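Local coordinates for tRNA delta(2)-isopentenylpyrophosphate transferase (Bacillus halodurans, PDB 3EXA), which probably transfers a dimethylallyl group from dimethylallyl diphosphate onto adenine 37 of tRNAs that read codons beginning with uridine, at residues K49-A52 / E53-D56; D64-D67 / P68-F72; D76-D79 / L80-L84; I260-L263 / K264-R268; D295-I298 / M299-H302. One frame throughout, in Å; residues are numbered along the deposited sequence.

Contact 1. Residues K49-A52 / E53-D56; sequences KITA and EEMD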
# COMPACT_ATOMS: atom_id res chain seq x y z
N LYS A 49 28.52 20.85 -12.70
CA LYS A 49 29.20 19.87 -11.86
C LYS A 49 30.53 20.41 -11.35
O LYS A 49 31.29 21.04 -12.10
CB LYS A 49 29.42 18.58 -12.66
CG LYS A 49 29.78 17.37 -11.81
CD LYS A 49 29.68 16.07 -12.60
CE LYS A 49 28.23 15.74 -12.96
NZ LYS A 49 28.13 14.61 -13.92
N ILE A 50 30.81 20.16 -10.08
CA ILE A 50 32.06 20.61 -9.48
C ILE A 50 33.24 19.86 -10.09
O ILE A 50 33.15 18.66 -10.35
CB ILE A 50 32.08 20.38 -7.95
CG1 ILE A 50 33.44 20.80 -7.39
CG2 ILE A 50 31.83 18.91 -7.63
CD1 ILE A 50 33.52 20.80 -5.88
N THR A 51 34.33 20.57 -10.31
CA THR A 51 35.51 19.95 -10.90
C THR A 51 36.46 19.43 -9.82
O THR A 51 36.37 19.83 -8.66
CB THR A 51 36.27 20.95 -11.77
OG1 THR A 51 36.72 22.05 -10.96
CG2 THR A 51 35.35 21.49 -12.87
N ALA A 52 37.35 18.52 -10.20
CA ALA A 52 38.30 17.96 -9.25
C ALA A 52 39.17 19.09 -8.68
O ALA A 52 39.59 19.03 -7.51
CB ALA A 52 39.17 16.90 -9.92
N GLU A 53 39.42 20.10 -9.50
CA GLU A 53 40.23 21.24 -9.10
C GLU A 53 39.49 22.11 -8.07
O GLU A 53 40.10 22.65 -7.15
CB GLU A 53 40.61 22.06 -10.34
CG GLU A 53 41.84 22.94 -10.17
CD GLU A 53 42.24 23.63 -11.46
OE1 GLU A 53 43.32 24.27 -11.50
OE2 GLU A 53 41.48 23.54 -12.45
N GLU A 54 38.18 22.25 -8.23
CA GLU A 54 37.39 23.03 -7.29
C GLU A 54 37.30 22.31 -5.94
O GLU A 54 37.20 22.94 -4.89
CB GLU A 54 35.97 23.27 -7.82
CG GLU A 54 35.92 23.98 -9.17
CD GLU A 54 34.50 24.15 -9.69
OE1 GLU A 54 33.81 25.08 -9.22
OE2 GLU A 54 34.08 23.35 -10.54
N MSE A 55 37.34 20.97 -5.97
CA MSE A 55 37.28 20.17 -4.75
C MSE A 55 38.53 20.44 -3.93
O MSE A 55 38.54 20.33 -2.70
CB MSE A 55 37.22 18.69 -5.08
CG MSE A 55 35.96 18.27 -5.80
SE MSE A 55 35.87 16.38 -6.15
CE MSE A 55 34.15 16.32 -7.04
N ASP A 56 39.60 20.77 -4.65
CA ASP A 56 40.88 21.07 -4.04
C ASP A 56 41.19 20.09 -2.92
O ASP A 56 41.36 20.49 -1.77
CB ASP A 56 40.87 22.51 -3.53
CG ASP A 56 42.26 23.04 -3.22
OD1 ASP A 56 43.22 22.63 -3.91
OD2 ASP A 56 42.39 23.88 -2.30
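At Thr51 the extended chain that brings in Ile50 turns into the short helix 52-55, and Met55 N closes the first turn by bonding to Thr51 O at 3.1 Å. Thr51 and Glu54 form a capping box, in which each side chain takes up a backbone N-H of the other residue. In one half Glu54 N donates to Thr51 OG1, the N-cap bond; the position of this hydroxyl is less certain, so that half of the box is the more doubtful. The other half is clearer: Thr51 N reaches Glu54 OE2 at 2.8 Å, with an N-H...O angle of 150°, from above the carboxylate plane, 39° out of it. Glu54 can fold back this way because its CG stands beside its own backbone N (chi1 -58°) and the chain beyond is extended, carrying OE2 across Thr51.

Before the cap, Ile50 packs along it with its apolar branches. Its CG1 lies 3.6 Å from Glu54 CB, the two side chains sliding past each other in opposite directions. Ile50 also packs on Thr17 of helix 16-25, which belongs to the predicted ATP-binding loop, and on His60, which Met55 touches as well; the cap thus sits beside the P-loop region. Met55 (selenomethionine) meets both branches of the isoleucine: its CG is 3.5 Å from Ile50 CD1, and its terminal CE is 3.5 Å from Ile50 CG2.

Contact 2. Residues D64-D67 / P68-F72; sequences DIKD and PSESF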
# COMPACT_ATOMS: atom_id res chain seq x y z
N ASP A 64 28.30 11.52 -9.99
CA ASP A 64 28.52 10.56 -11.05
C ASP A 64 28.28 9.12 -10.60
O ASP A 64 29.15 8.27 -10.77
CB ASP A 64 29.95 10.73 -11.58
CG ASP A 64 30.12 12.02 -12.34
OD1 ASP A 64 31.26 12.51 -12.50
OD2 ASP A 64 29.10 12.56 -12.80
N ILE A 65 27.11 8.85 -10.04
CA ILE A 65 26.78 7.51 -9.56
C ILE A 65 25.57 6.87 -10.26
O ILE A 65 25.23 5.72 -10.00
CB ILE A 65 26.46 7.53 -8.06
CG1 ILE A 65 25.33 8.54 -7.82
CG2 ILE A 65 27.70 7.90 -7.27
CD1 ILE A 65 24.73 8.45 -6.44
N LYS A 66 24.91 7.63 -11.14
CA LYS A 66 23.73 7.13 -11.85
C LYS A 66 23.72 7.51 -13.33
O LYS A 66 23.97 8.66 -13.68
CB LYS A 66 22.46 7.67 -11.19
CG LYS A 66 22.07 6.98 -9.90
CD LYS A 66 21.31 5.72 -10.19
CE LYS A 66 20.84 5.07 -8.92
NZ LYS A 66 20.01 3.88 -9.24
N ASP A 67 23.43 6.54 -14.19
CA ASP A 67 23.35 6.78 -15.63
C ASP A 67 22.14 7.66 -15.91
O ASP A 67 21.08 7.46 -15.33
CB ASP A 67 23.22 5.44 -16.37
CG ASP A 67 22.94 5.62 -17.84
OD1 ASP A 67 21.76 5.78 -18.22
OD2 ASP A 67 23.90 5.62 -18.64
N PRO A 68 22.27 8.64 -16.83
CA PRO A 68 21.16 9.54 -17.16
C PRO A 68 19.81 8.91 -17.50
O PRO A 68 18.80 9.61 -17.55
CB PRO A 68 21.71 10.41 -18.30
CG PRO A 68 22.85 9.59 -18.86
CD PRO A 68 23.45 8.94 -17.65
N SER A 69 19.79 7.59 -17.71
CA SER A 69 18.53 6.91 -18.01
C SER A 69 17.84 6.44 -16.73
O SER A 69 16.65 6.14 -16.73
CB SER A 69 18.77 5.71 -18.93
OG SER A 69 19.43 4.66 -18.25
N GLU A 70 18.60 6.38 -15.63
CA GLU A 70 18.08 5.93 -14.34
C GLU A 70 17.42 7.05 -13.55
O GLU A 70 17.66 8.23 -13.80
CB GLU A 70 19.20 5.34 -13.49
CG GLU A 70 20.11 4.37 -14.21
CD GLU A 70 21.16 3.77 -13.30
OE1 GLU A 70 20.81 2.91 -12.47
OE2 GLU A 70 22.34 4.16 -13.42
N SER A 71 16.59 6.66 -12.59
CA SER A 71 15.92 7.64 -11.74
C SER A 71 16.62 7.68 -10.39
O SER A 71 17.25 6.70 -9.98
CB SER A 71 14.46 7.23 -11.53
OG SER A 71 14.40 6.09 -10.71
N PHE A 72 16.51 8.81 -9.71
CA PHE A 72 17.14 9.00 -8.41
C PHE A 72 16.21 9.80 -7.49
O PHE A 72 16.29 11.02 -7.41
CB PHE A 72 18.47 9.76 -8.57
CG PHE A 72 19.36 9.68 -7.37
CD1 PHE A 72 19.96 8.47 -7.01
CD2 PHE A 72 19.57 10.79 -6.57
CE1 PHE A 72 20.75 8.38 -5.87
CE2 PHE A 72 20.36 10.70 -5.43
CZ PHE A 72 20.95 9.49 -5.08
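Lys66 and Glu70 face each other across a tight bend of the loop between strand 60-61 and helix 74-90, their side chains crossing at about a right angle. From Lys66 CB, which only skirts Glu70 OE2, the chain passes to CG, 3.9 Å from Phe72 CD1 and oblique to that ring. It bends at chi2 (-83°), bringing CD to 3.7 Å from Glu70 OE1, while CE again approaches Phe72 CD1. The tip, NZ, makes a weak salt bridge to Glu70 OE1 at 3.5 Å. The lysine thus lies between a phenylalanine and a carboxylate, its methylenes doing more of the touching than its charge.

The other oxygen of that carboxylate is held more firmly: Asp67 N donates to Glu70 OE2 at 2.7 Å, on the anti side and 22° out of plane. In return Glu70 N bonds to Asp67 O, closing the turn. Asp67 OD1 takes two bonds from one residue, from Ser69 N at 2.7 Å and from Ser69 OG at 2.6 Å, which come from opposite faces of the carboxylate plane. Asp67 CG is swung anti to its backbone N (chi1 172°), which brings OD1 to Ser69. Further on, Ile65 CD1 rests 4.0 Å from Phe72 CE1, and Phe72 goes on to pack against Phe77 and Leu80 of the next helix. Outside the loop, Tyr40, Ser237 and Gln236 bond its backbone. Residues Asp67 to Glu70 make a type I beta turn with an Asx turn, Asp67 OD1 to Ser69 N, at its start.

Contact 3. Residues D76-D79 / L80-L84; sequences DFQD and LATPL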
# COMPACT_ATOMS: atom_id res chain seq x y z
N ASP A 76 16.14 7.38 -2.58
CA ASP A 76 17.42 6.83 -3.01
C ASP A 76 18.52 7.67 -2.38
O ASP A 76 19.49 7.15 -1.85
CB ASP A 76 17.59 6.86 -4.54
CG ASP A 76 16.56 6.01 -5.29
OD1 ASP A 76 16.35 4.83 -4.92
OD2 ASP A 76 15.97 6.53 -6.27
N PHE A 77 18.37 8.99 -2.43
CA PHE A 77 19.38 9.88 -1.87
C PHE A 77 19.58 9.67 -0.37
O PHE A 77 20.71 9.54 0.10
CB PHE A 77 19.01 11.34 -2.13
CG PHE A 77 19.91 12.32 -1.43
CD1 PHE A 77 19.42 13.13 -0.41
CD2 PHE A 77 21.26 12.41 -1.76
CE1 PHE A 77 20.26 14.00 0.28
CE2 PHE A 77 22.11 13.28 -1.07
CZ PHE A 77 21.60 14.08 -0.05
N GLN A 78 18.47 9.62 0.37
CA GLN A 78 18.50 9.42 1.81
C GLN A 78 19.19 8.11 2.23
O GLN A 78 19.96 8.09 3.18
CB GLN A 78 17.07 9.48 2.36
CG GLN A 78 16.95 9.29 3.87
CD GLN A 78 15.50 9.29 4.34
OE1 GLN A 78 14.85 10.34 4.37
NE2 GLN A 78 14.98 8.12 4.70
N ASP A 79 18.90 7.02 1.52
CA ASP A 79 19.51 5.73 1.84
C ASP A 79 21.03 5.76 1.57
O ASP A 79 21.78 4.95 2.12
CB ASP A 79 18.88 4.58 1.03
CG ASP A 79 17.40 4.38 1.34
OD1 ASP A 79 16.95 4.76 2.44
OD2 ASP A 79 16.69 3.82 0.47
N LEU A 80 21.48 6.67 0.71
CA LEU A 80 22.91 6.76 0.41
C LEU A 80 23.61 7.79 1.30
O LEU A 80 24.76 7.59 1.67
CB LEU A 80 23.13 7.13 -1.06
CG LEU A 80 22.84 6.05 -2.11
CD1 LEU A 80 22.90 6.66 -3.48
CD2 LEU A 80 23.85 4.91 -1.98
N ALA A 81 22.92 8.87 1.65
CA ALA A 81 23.53 9.90 2.48
C ALA A 81 23.65 9.52 3.95
O ALA A 81 24.71 9.69 4.56
CB ALA A 81 22.75 11.20 2.35
N THR A 82 22.56 9.02 4.52
CA THR A 82 22.56 8.67 5.93
C THR A 82 23.75 7.77 6.28
O THR A 82 24.54 8.10 7.15
CB THR A 82 21.21 8.01 6.32
OG1 THR A 82 20.14 8.90 5.98
CG2 THR A 82 21.16 7.75 7.82
N PRO A 83 23.91 6.63 5.59
CA PRO A 83 25.05 5.76 5.92
C PRO A 83 26.39 6.47 5.73
O PRO A 83 27.35 6.24 6.48
CB PRO A 83 24.87 4.58 4.97
CG PRO A 83 23.38 4.55 4.73
CD PRO A 83 23.06 6.02 4.56
N LEU A 84 26.47 7.33 4.71
CA LEU A 84 27.71 8.05 4.42
C LEU A 84 28.11 8.98 5.56
O LEU A 84 29.29 9.11 5.86
CB LEU A 84 27.58 8.84 3.12
CG LEU A 84 28.55 8.43 2.01
CD1 LEU A 84 28.20 9.16 0.73
CD2 LEU A 84 29.97 8.72 2.42
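Ala81 N bonds to Phe77 O at 2.8 Å, nearly along the C=O axis, and Leu80 N adds a weak bond to the same oxygen. At the next carbonyl, Gln78 O receives Thr82 N at 3.1 Å. Thr82 OG1 lies 2.9 Å from Gln78 O, but Gln111 OE1 is also within its reach, so where its proton goes is unsettled. The hydroxyl stands beside the backbone N of its own residue (chi1 -56°), which aims it back along the helix, and Gln78 CG lies 3.8 Å from it. The amide of Gln78 leads elsewhere, its NE2 donating to Phe112 O.

On another face, Ala81 CB sits over the Phe77 ring in a CH-pi contact, 4.2 Å from the centroid and 21° off the normal, displaced toward the rim near CZ. Val108 of helix 102-110 touches both residues, and Tyr104 meets the phenylalanine ring with planes about 40° apart. Pro83 lacks an N-H for the Asp79 carbonyl; its CD comes within 3.0 Å of Asp79 O instead. The helix 74-90 is kinked here, as is characteristic of a proline inside an alpha-helix, while its Phe77-Ala81 side packs on helix 102-110.

Contact 4. Residues I260-L263 / K264-R268; sequences IDTL and KRNSR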
# COMPACT_ATOMS: atom_id res chain seq x y z
N ILE A 260 17.67 29.64 -25.00
CA ILE A 260 18.64 30.32 -24.12
C ILE A 260 17.94 31.32 -23.21
O ILE A 260 18.21 31.38 -22.01
CB ILE A 260 19.72 31.08 -24.94
CG1 ILE A 260 20.58 30.09 -25.73
CG2 ILE A 260 20.61 31.90 -24.02
CD1 ILE A 260 21.45 30.76 -26.77
N ASP A 261 17.06 32.12 -23.79
CA ASP A 261 16.34 33.12 -23.00
C ASP A 261 15.44 32.44 -21.96
O ASP A 261 15.36 32.90 -20.82
CB ASP A 261 15.50 34.00 -23.92
CG ASP A 261 14.59 34.94 -23.15
OD1 ASP A 261 13.49 34.52 -22.75
OD2 ASP A 261 14.99 36.11 -22.94
N THR A 262 14.80 31.35 -22.35
CA THR A 262 13.91 30.61 -21.46
C THR A 262 14.67 29.88 -20.36
O THR A 262 14.21 29.77 -19.22
CB THR A 262 13.04 29.61 -22.26
OG1 THR A 262 12.10 30.34 -23.07
CG2 THR A 262 12.29 28.67 -21.32
N LEU A 263 15.86 29.39 -20.71
CA LEU A 263 16.71 28.69 -19.75
C LEU A 263 17.14 29.67 -18.68
O LEU A 263 17.16 29.35 -17.49
CB LEU A 263 17.94 28.11 -20.45
CG LEU A 263 19.08 27.62 -19.54
CD1 LEU A 263 18.52 26.71 -18.46
CD2 LEU A 263 20.11 26.88 -20.37
N LYS A 264 17.51 30.88 -19.09
CA LYS A 264 17.94 31.88 -18.15
C LYS A 264 16.81 32.23 -17.18
O LYS A 264 17.02 32.32 -15.97
CB LYS A 264 18.41 33.14 -18.88
CG LYS A 264 19.79 33.00 -19.52
CD LYS A 264 20.18 34.25 -20.31
CE LYS A 264 21.61 34.18 -20.82
NZ LYS A 264 22.03 35.44 -21.50
N ARG A 265 15.63 32.43 -17.74
CA ARG A 265 14.46 32.77 -16.96
C ARG A 265 14.14 31.65 -15.98
O ARG A 265 14.01 31.90 -14.78
CB ARG A 265 13.28 33.03 -17.91
CG ARG A 265 11.98 33.40 -17.23
CD ARG A 265 11.21 34.40 -18.09
NE ARG A 265 11.20 34.01 -19.50
CZ ARG A 265 10.66 32.89 -19.97
NH1 ARG A 265 10.70 32.62 -21.27
NH2 ARG A 265 10.08 32.03 -19.14
N ASN A 266 14.03 30.43 -16.48
CA ASN A 266 13.74 29.31 -15.58
C ASN A 266 14.82 29.19 -14.51
O ASN A 266 14.52 28.84 -13.37
CB ASN A 266 13.63 27.99 -16.34
CG ASN A 266 12.50 27.98 -17.34
OD1 ASN A 266 11.50 28.67 -17.16
ND2 ASN A 266 12.64 27.18 -18.39
N SER A 267 16.08 29.46 -14.86
CA SER A 267 17.16 29.37 -13.89
C SER A 267 16.99 30.41 -12.78
O SER A 267 17.29 30.13 -11.61
CB SER A 267 18.53 29.57 -14.55
OG SER A 267 18.90 28.45 -15.35
N ARG A 268 16.54 31.60 -13.14
CA ARG A 268 16.33 32.65 -12.16
C ARG A 268 15.11 32.32 -11.29
O ARG A 268 15.15 32.48 -10.07
CB ARG A 268 16.11 34.01 -12.83
CG ARG A 268 17.33 34.57 -13.55
CD ARG A 268 17.05 35.99 -14.00
NE ARG A 268 15.83 36.09 -14.79
CZ ARG A 268 15.80 36.04 -16.12
NH1 ARG A 268 16.92 35.91 -16.81
NH2 ARG A 268 14.64 36.14 -16.76
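About two and a half turns of the long helix 256-279 are held here by regular i to i+4 bonds, with side chains three or four residues apart meeting alongside. Leu263 O has two donors, both from Ser267: N at 2.8 Å and OG at 2.9 Å, reaching it from opposite faces of the carbonyl plane. A chi1 of -72° folds the serine hydroxyl back onto the preceding turn, where Leu263 CD1 also lies 3.6 Å from Ser267 OG.

On the outer side Asp261 and Arg265 form a long salt bridge, OD1 to NH1 at 3.7 Å. The aspartate meets the guanidinium at its edge, yet the two planes are 52° apart. Arg265 bends at chi2 and chi3, passing one face of its head over Thr262 CA. Beside it Thr262 and Asn266 run in the same direction, Thr262 CG2 3.3 Å from Asn266 ND2, while Thr262 OG1 bonds back to Glu258 O. Ile260 CG2 similarly flanks Lys264 CE at 4.1 Å.

The outer partners tie the helix to two others: Lys264 pairs with Asp213, and Arg268 bonds to Asn209, both on helix 201-218, while Asn266 ND2 bonds to Glu245 on helix 244-251.

Contact 5. Residues D295-I298 / M299-H302; sequences DKKI and MEIH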
# COMPACT_ATOMS: atom_id res chain seq x y z
N ASP A 295 37.96 36.41 2.17
CA ASP A 295 38.82 36.07 3.30
C ASP A 295 38.20 36.43 4.65
O ASP A 295 38.40 35.73 5.64
CB ASP A 295 40.17 36.77 3.16
CG ASP A 295 40.99 36.22 2.01
OD1 ASP A 295 42.11 36.73 1.79
OD2 ASP A 295 40.52 35.28 1.32
N LYS A 296 37.46 37.53 4.68
CA LYS A 296 36.80 37.97 5.91
C LYS A 296 35.52 37.17 6.19
O LYS A 296 35.27 36.79 7.33
CB LYS A 296 36.49 39.47 5.84
CG LYS A 296 36.02 40.08 7.16
CD LYS A 296 35.62 41.55 6.99
CE LYS A 296 35.08 42.16 8.28
NZ LYS A 296 36.13 42.28 9.33
N LYS A 297 34.70 36.92 5.16
CA LYS A 297 33.45 36.17 5.35
C LYS A 297 33.67 34.74 5.77
O LYS A 297 33.08 34.26 6.74
CB LYS A 297 32.61 36.14 4.07
CG LYS A 297 31.58 37.23 3.97
CD LYS A 297 30.55 37.15 5.09
CE LYS A 297 29.80 38.48 5.20
NZ LYS A 297 29.04 38.58 6.47
N ILE A 298 34.50 34.03 5.02
CA ILE A 298 34.77 32.64 5.31
C ILE A 298 35.29 32.48 6.74
O ILE A 298 35.02 31.48 7.40
CB ILE A 298 35.77 32.05 4.30
CG1 ILE A 298 35.45 30.58 4.05
CG2 ILE A 298 37.20 32.22 4.80
CD1 ILE A 298 35.74 29.67 5.21
N MSE A 299 36.03 33.48 7.21
CA MSE A 299 36.56 33.43 8.57
C MSE A 299 35.41 33.63 9.55
O MSE A 299 35.39 33.02 10.62
CB MSE A 299 37.64 34.50 8.74
CG MSE A 299 38.48 34.38 10.01
SE MSE A 299 40.06 35.56 9.98
CE MSE A 299 39.17 37.30 10.07
N GLU A 300 34.44 34.47 9.19
CA GLU A 300 33.29 34.73 10.05
C GLU A 300 32.38 33.51 10.09
O GLU A 300 31.83 33.18 11.14
CB GLU A 300 32.48 35.92 9.53
CG GLU A 300 31.20 36.20 10.32
CD GLU A 300 30.18 37.01 9.53
OE1 GLU A 300 30.58 37.70 8.56
OE2 GLU A 300 28.98 36.97 9.89
N ILE A 301 32.23 32.85 8.95
CA ILE A 301 31.37 31.68 8.84
C ILE A 301 31.96 30.49 9.59
O ILE A 301 31.21 29.72 10.19
CB ILE A 301 31.15 31.26 7.37
CG1 ILE A 301 30.32 32.31 6.65
CG2 ILE A 301 30.45 29.91 7.32
CD1 ILE A 301 30.16 32.04 5.18
N HIS A 302 33.28 30.34 9.53
CA HIS A 302 33.95 29.23 10.20
C HIS A 302 33.85 29.39 11.70
O HIS A 302 33.63 28.42 12.43
CB HIS A 302 35.42 29.17 9.81
CG HIS A 302 36.24 28.31 10.72
ND1 HIS A 302 36.73 28.75 11.93
CD2 HIS A 302 36.62 27.01 10.61
CE1 HIS A 302 37.39 27.77 12.53
NE2 HIS A 302 37.33 26.70 11.75
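Lys297 and Glu300 form a salt bridge three residues apart near the start of the alpha-helix 294-317, along the flank next to Ile301. The two chains lie side by side and point the same way. Lys297 bends at chi2 (-61°), which turns NZ along the helix to meet Glu300 OE1 at 2.7 Å. It arrives on the syn side of the carboxylate, 18° out of plane. The lysine methylenes follow the same oxygen, CE being 3.5 Å from Glu300 OE1; Lys297 also touches Val292, and Glu300 still touches Phe287.

The packed side belongs to Ile298, Ile301 and His302. Ile298 presses on Met22 and Leu23 of helix 16-25, and Leu23 is shared by Ile301 and His302; Ile301 reaches Phe287 of strand 284-288 as well. The C-terminal helix thus rests on the helix that follows the P-loop and on an edge strand of the sheet. Within the helix the side chains lean mainly on backbone: Ile301 CG1 passes 3.4 Å from Lys297 O, and His302 CB is 3.4 Å from Ile298 O.

On the exposed flank the side chains are more loosely placed. Lys296 runs outward. Met299, also a selenomethionine, touches the preceding turn chiefly through Met299 CB, 3.4 Å from Asp295 O, before bending at its last torsion. Underneath, the backbone keeps its regular bonds, Glu300 N to Lys296 O at 3.1 Å and His302 N to Ile298 O at 3.0 Å. Between them Ile301 N meets Lys297 O almost head-on, at 2.8 Å with a C=O...N angle of 168°.

How the contacts relate
The five contacts follow one another along the chain around a six-stranded parallel sheet. Contact 1 touches contact 2 through a salt bridge, Lys49 NZ to Asp64 OD2 at 2.5 Å, although their centres are about 20 Å apart. Three residues after contact 2, contact 3 begins on helix 74-90, and Phe72 CZ packs 3.6 Å from Phe77 CA. Contacts 4 and 5 stand apart, on helices 256-279 and 294-317, with centres about 32 Å from each other. Contacts 1 and 5 both touch helix 16-25 behind the predicted ATP-binding loop, so early and late parts of the chain meet around the P-loop NTPase-type core.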